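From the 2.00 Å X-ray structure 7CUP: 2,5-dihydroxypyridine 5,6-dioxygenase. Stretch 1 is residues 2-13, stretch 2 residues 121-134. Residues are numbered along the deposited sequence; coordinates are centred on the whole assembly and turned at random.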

# COMPACT_ATOMS: atom_id res chain seq x y z
N PRO A 2 -5.79 17.34 13.45
CA PRO A 2 -5.46 17.15 12.01
C PRO A 2 -6.67 17.19 11.05
O PRO A 2 -7.82 17.14 11.51
CB PRO A 2 -4.79 15.75 11.93
CG PRO A 2 -4.24 15.55 13.31
CD PRO A 2 -5.29 16.18 14.21
N VAL A 3 -6.41 17.23 9.75
CA VAL A 3 -7.45 17.43 8.69
C VAL A 3 -7.87 16.07 8.13
O VAL A 3 -7.01 15.39 7.54
CB VAL A 3 -6.97 18.38 7.58
CG1 VAL A 3 -7.98 18.51 6.45
CG2 VAL A 3 -6.63 19.76 8.10
N SER A 4 -9.16 15.73 8.24
CA SER A 4 -9.77 14.52 7.64
C SER A 4 -9.79 14.63 6.11
O SER A 4 -9.70 15.75 5.60
CB SER A 4 -11.18 14.28 8.16
OG SER A 4 -12.09 15.18 7.54
N ASN A 5 -9.97 13.50 5.40
CA ASN A 5 -10.09 13.45 3.91
C ASN A 5 -11.33 14.23 3.44
O ASN A 5 -11.20 14.99 2.47
CB ASN A 5 -10.17 12.03 3.35
CG ASN A 5 -8.88 11.23 3.48
OD1 ASN A 5 -7.89 11.69 4.03
ND2 ASN A 5 -8.89 10.02 2.95
N ALA A 6 -12.46 14.10 4.12
CA ALA A 6 -13.70 14.87 3.87
C ALA A 6 -13.43 16.37 4.01
O ALA A 6 -13.81 17.11 3.08
CB ALA A 6 -14.83 14.45 4.80
N GLN A 7 -12.84 16.81 5.11
CA GLN A 7 -12.56 18.26 5.32
C GLN A 7 -11.59 18.76 4.25
O GLN A 7 -11.81 19.87 3.77
CB GLN A 7 -12.05 18.58 6.72
CG GLN A 7 -11.90 20.08 6.95
CD GLN A 7 -11.54 20.42 8.38
OE1 GLN A 7 -12.05 19.82 9.33
NE2 GLN A 7 -10.64 21.38 8.54
N LEU A 8 -10.56 17.98 3.88
CA LEU A 8 -9.59 18.38 2.82
C LEU A 8 -10.32 18.58 1.47
O LEU A 8 -10.03 19.57 0.77
CB LEU A 8 -8.47 17.34 2.73
CG LEU A 8 -7.27 17.75 1.88
CD1 LEU A 8 -6.66 19.05 2.35
CD2 LEU A 8 -6.23 16.66 1.93
N THR A 9 -11.23 17.68 1.10
CA THR A 9 -12.03 17.79 -0.13
C THR A 9 -12.86 19.08 -0.05
O THR A 9 -12.86 19.83 -1.02
CB THR A 9 -12.91 16.55 -0.29
OG1 THR A 9 -11.99 15.50 -0.48
CG2 THR A 9 -13.85 16.64 -1.47
N GLN A 10 -13.52 19.35 1.07
CA GLN A 10 -14.35 20.60 1.21
C GLN A 10 -13.48 21.84 1.06
O GLN A 10 -13.95 22.82 0.45
CB GLN A 10 -15.07 20.72 2.55
CG GLN A 10 -16.40 20.01 2.55
CD GLN A 10 -16.93 19.89 3.96
OE1 GLN A 10 -16.76 20.81 4.76
NE2 GLN A 10 -17.54 18.75 4.25
N MET A 11 -12.27 21.81 1.61
CA MET A 11 -11.33 22.95 1.48
C MET A 11 -11.04 23.14 -0.01
O MET A 11 -11.04 24.31 -0.47
CB MET A 11 -10.02 22.74 2.25
CG MET A 11 -10.19 22.92 3.78
SD MET A 11 -8.96 22.01 4.74
CE MET A 11 -7.45 22.68 4.06
N PHE A 12 -10.76 22.06 -0.74
CA PHE A 12 -10.41 22.17 -2.18
C PHE A 12 -11.63 22.65 -2.97
O PHE A 12 -11.47 23.45 -3.93
CB PHE A 12 -9.81 20.89 -2.76
CG PHE A 12 -8.30 20.87 -2.74
CD1 PHE A 12 -7.60 20.46 -1.60
CD2 PHE A 12 -7.57 21.31 -3.83
CE1 PHE A 12 -6.22 20.45 -1.59
CE2 PHE A 12 -6.18 21.31 -3.81
CZ PHE A 12 -5.51 20.87 -2.70
N GLU A 13 -12.84 22.24 -2.59
CA GLU A 13 -14.06 22.81 -3.24
C GLU A 13 -14.08 24.33 -3.03
O GLU A 13 -14.34 25.04 -4.02
CB GLU A 13 -15.35 22.21 -2.70
CG GLU A 13 -15.47 20.76 -3.07
CD GLU A 13 -16.65 20.07 -2.42
OE1 GLU A 13 -17.79 20.47 -2.76
OE2 GLU A 13 -16.42 19.12 -1.61
N LEU A 121 -0.69 26.57 -6.94
CA LEU A 121 0.29 25.72 -6.23
C LEU A 121 -0.32 25.34 -4.88
O LEU A 121 -0.95 26.21 -4.23
CB LEU A 121 1.61 26.47 -6.07
CG LEU A 121 2.66 25.72 -5.26
CD1 LEU A 121 3.11 24.46 -5.99
CD2 LEU A 121 3.84 26.61 -4.92
N ALA A 122 -0.24 24.05 -4.50
CA ALA A 122 -0.82 23.51 -3.25
C ALA A 122 0.06 22.35 -2.78
O ALA A 122 -0.16 21.23 -3.26
CB ALA A 122 -2.26 23.06 -3.45
N VAL A 123 1.06 22.63 -1.94
CA VAL A 123 2.08 21.60 -1.57
C VAL A 123 2.26 21.56 -0.05
O VAL A 123 2.79 20.53 0.44
CB VAL A 123 3.41 21.84 -2.30
CG1 VAL A 123 3.29 21.44 -3.75
CG2 VAL A 123 3.93 23.26 -2.14
N GLU A 124 1.81 22.60 0.66
CA GLU A 124 1.97 22.64 2.13
C GLU A 124 1.04 21.59 2.72
O GLU A 124 0.05 21.19 2.09
CB GLU A 124 1.67 24.02 2.73
CG GLU A 124 2.68 25.09 2.39
CD GLU A 124 4.10 24.90 2.91
OE1 GLU A 124 4.46 25.62 3.84
OE2 GLU A 124 4.87 24.13 2.28
N PRO A 125 1.35 21.11 3.94
CA PRO A 125 0.51 20.11 4.61
C PRO A 125 -0.94 20.56 4.80
O PRO A 125 -1.21 21.75 5.01
CB PRO A 125 1.18 19.93 5.99
CG PRO A 125 2.57 20.52 5.88
CD PRO A 125 2.51 21.52 4.75
N PRO A 126 -1.92 19.64 4.77
CA PRO A 126 -3.33 20.00 4.91
C PRO A 126 -3.64 20.91 6.11
O PRO A 126 -4.47 21.80 5.97
CB PRO A 126 -4.02 18.64 5.12
CG PRO A 126 -3.12 17.65 4.39
CD PRO A 126 -1.72 18.20 4.53
N GLU A 127 -2.97 20.71 7.25
CA GLU A 127 -3.25 21.53 8.46
C GLU A 127 -2.87 23.00 8.19
O GLU A 127 -3.53 23.92 8.73
CB GLU A 127 -2.54 20.96 9.69
CG GLU A 127 -3.03 19.57 10.10
CD GLU A 127 -2.80 18.42 9.12
OE1 GLU A 127 -1.80 18.48 8.34
OE2 GLU A 127 -3.65 17.45 9.11
N VAL A 128 -1.80 23.23 7.45
CA VAL A 128 -1.32 24.60 7.10
C VAL A 128 -2.31 25.16 6.08
O VAL A 128 -2.66 26.36 6.20
CB VAL A 128 0.11 24.52 6.53
CG1 VAL A 128 0.58 25.86 5.95
CG2 VAL A 128 1.07 24.02 7.59
N LEU A 129 -2.74 24.33 5.13
CA LEU A 129 -3.74 24.73 4.13
C LEU A 129 -5.02 25.19 4.84
O LEU A 129 -5.65 26.15 4.35
CB LEU A 129 -4.03 23.59 3.15
CG LEU A 129 -2.92 23.16 2.19
CD1 LEU A 129 -3.46 22.13 1.24
CD2 LEU A 129 -2.35 24.34 1.42
N ALA A 130 -5.43 24.53 5.94
CA ALA A 130 -6.67 24.87 6.69
C ALA A 130 -6.48 26.17 7.46
O ALA A 130 -7.40 27.02 7.43
CB ALA A 130 -7.10 23.76 7.62
N ARG A 131 -5.32 26.36 8.07
CA ARG A 131 -5.07 27.53 8.94
C ARG A 131 -5.02 28.81 8.09
O ARG A 131 -5.41 29.84 8.61
CB ARG A 131 -3.78 27.33 9.74
CG ARG A 131 -3.44 28.48 10.69
CD ARG A 131 -2.38 28.10 11.71
NE ARG A 131 -1.19 27.42 11.18
CZ ARG A 131 -0.15 28.01 10.63
NH1 ARG A 131 -0.16 29.32 10.43
NH2 ARG A 131 0.87 27.29 10.23
N MET A 132 -4.49 28.76 6.85
CA MET A 132 -4.48 29.93 5.94
C MET A 132 -5.40 29.67 4.73
O MET A 132 -5.05 30.04 3.62
CB MET A 132 -3.04 30.27 5.53
CG MET A 132 -2.24 30.72 6.70
SD MET A 132 -0.53 30.99 6.37
CE MET A 132 0.14 29.32 6.54
N LEU A 133 -6.55 29.07 4.94
CA LEU A 133 -7.57 28.86 3.88
C LEU A 133 -7.91 30.22 3.26
O LEU A 133 -8.24 31.16 3.98
CB LEU A 133 -8.82 28.24 4.50
CG LEU A 133 -9.89 27.83 3.50
CD1 LEU A 133 -9.42 26.63 2.68
CD2 LEU A 133 -11.18 27.54 4.23
N PRO A 134 -7.76 30.38 1.94
CA PRO A 134 -7.90 31.70 1.32
C PRO A 134 -9.31 32.32 1.42
O PRO A 134 -10.30 31.61 1.47
CB PRO A 134 -7.49 31.46 -0.14
CG PRO A 134 -6.65 30.21 -0.10
CD PRO A 134 -7.25 29.37 1.01

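Stretch 1 enters as a short extended lead, then turns into a helix that runs from Asn5 through Glu13 and continues beyond it. Stretch 2 carries a shorter helix, Pro126 to Arg131. The helix axes approach to 10.8 Å, and their N-to-C directions differ by 47°, so the chains run broadly the same way but splay. The CA atoms of Val3 and Glu127 lie 5.9 Å apart, and those of Met11 and Ala130 7.2 Å apart. The first pair places the lead of stretch 1, rather than its helix, against the start of the second helix.

Both helices begin with an N-cap residue. At Ser4, chi1 of 77° (p) brings OG within 3.0 Å of Gln7 N, and the N-H...O angle of 167° supports a capping bond to an amide that lacks a partner in the preceding turn. Pro125 occupies the corresponding position in stretch 2; its O accepts from Leu129 N at 3.0 Å.

A single hydrogen bond joins the stretches. Val3 N donates to Glu127 OE2 at 2.8 Å with an angle of 162°, short and nearly straight. The CA-to-CB bond of Glu127 points sideways, but chi1 m and chi2 p fold the chain so that its carboxylate reaches the backbone of stretch 1. The same oxygen, OE2, lies 3.4 Å from Pro2 CA, so the carboxylate packs against the residue preceding its donor as well.

The remaining contacts are largely apolar, and together the stretches bury 474 Å², both sides summed. Val3 points toward stretch 2: its CB lies 3.8 Å from Pro126 CB, and its CG2 4.1 Å from Ala130 CB. Leu8 adds a second contact to the proline, with CD1 3.8 Å from Pro126 CB.

Met11 has the largest covered area, 83 Å². Its CE sits 3.3 Å from Ala130 N and 3.7 Å from both Leu129 CB and Ala130 CB, resting against backbone as well as side chains. The small methyl of Ala130 accompanies this close approach. Ala130 N is already committed within its own helix, donating to Pro126 O at 2.9 Å, so the thioether's methyl meets a satisfied amide. Nearer the backbone of Met11, CG lies 3.9 Å from Leu133 CD1, beyond the end of the second helix.

Phe12 extends the apolar surface to the start of stretch 2. Its CZ is 4.0 Å from Ala122 CB, and its CE1 4.3 Å from Leu129 CD1; both methyls approach the ring obliquely.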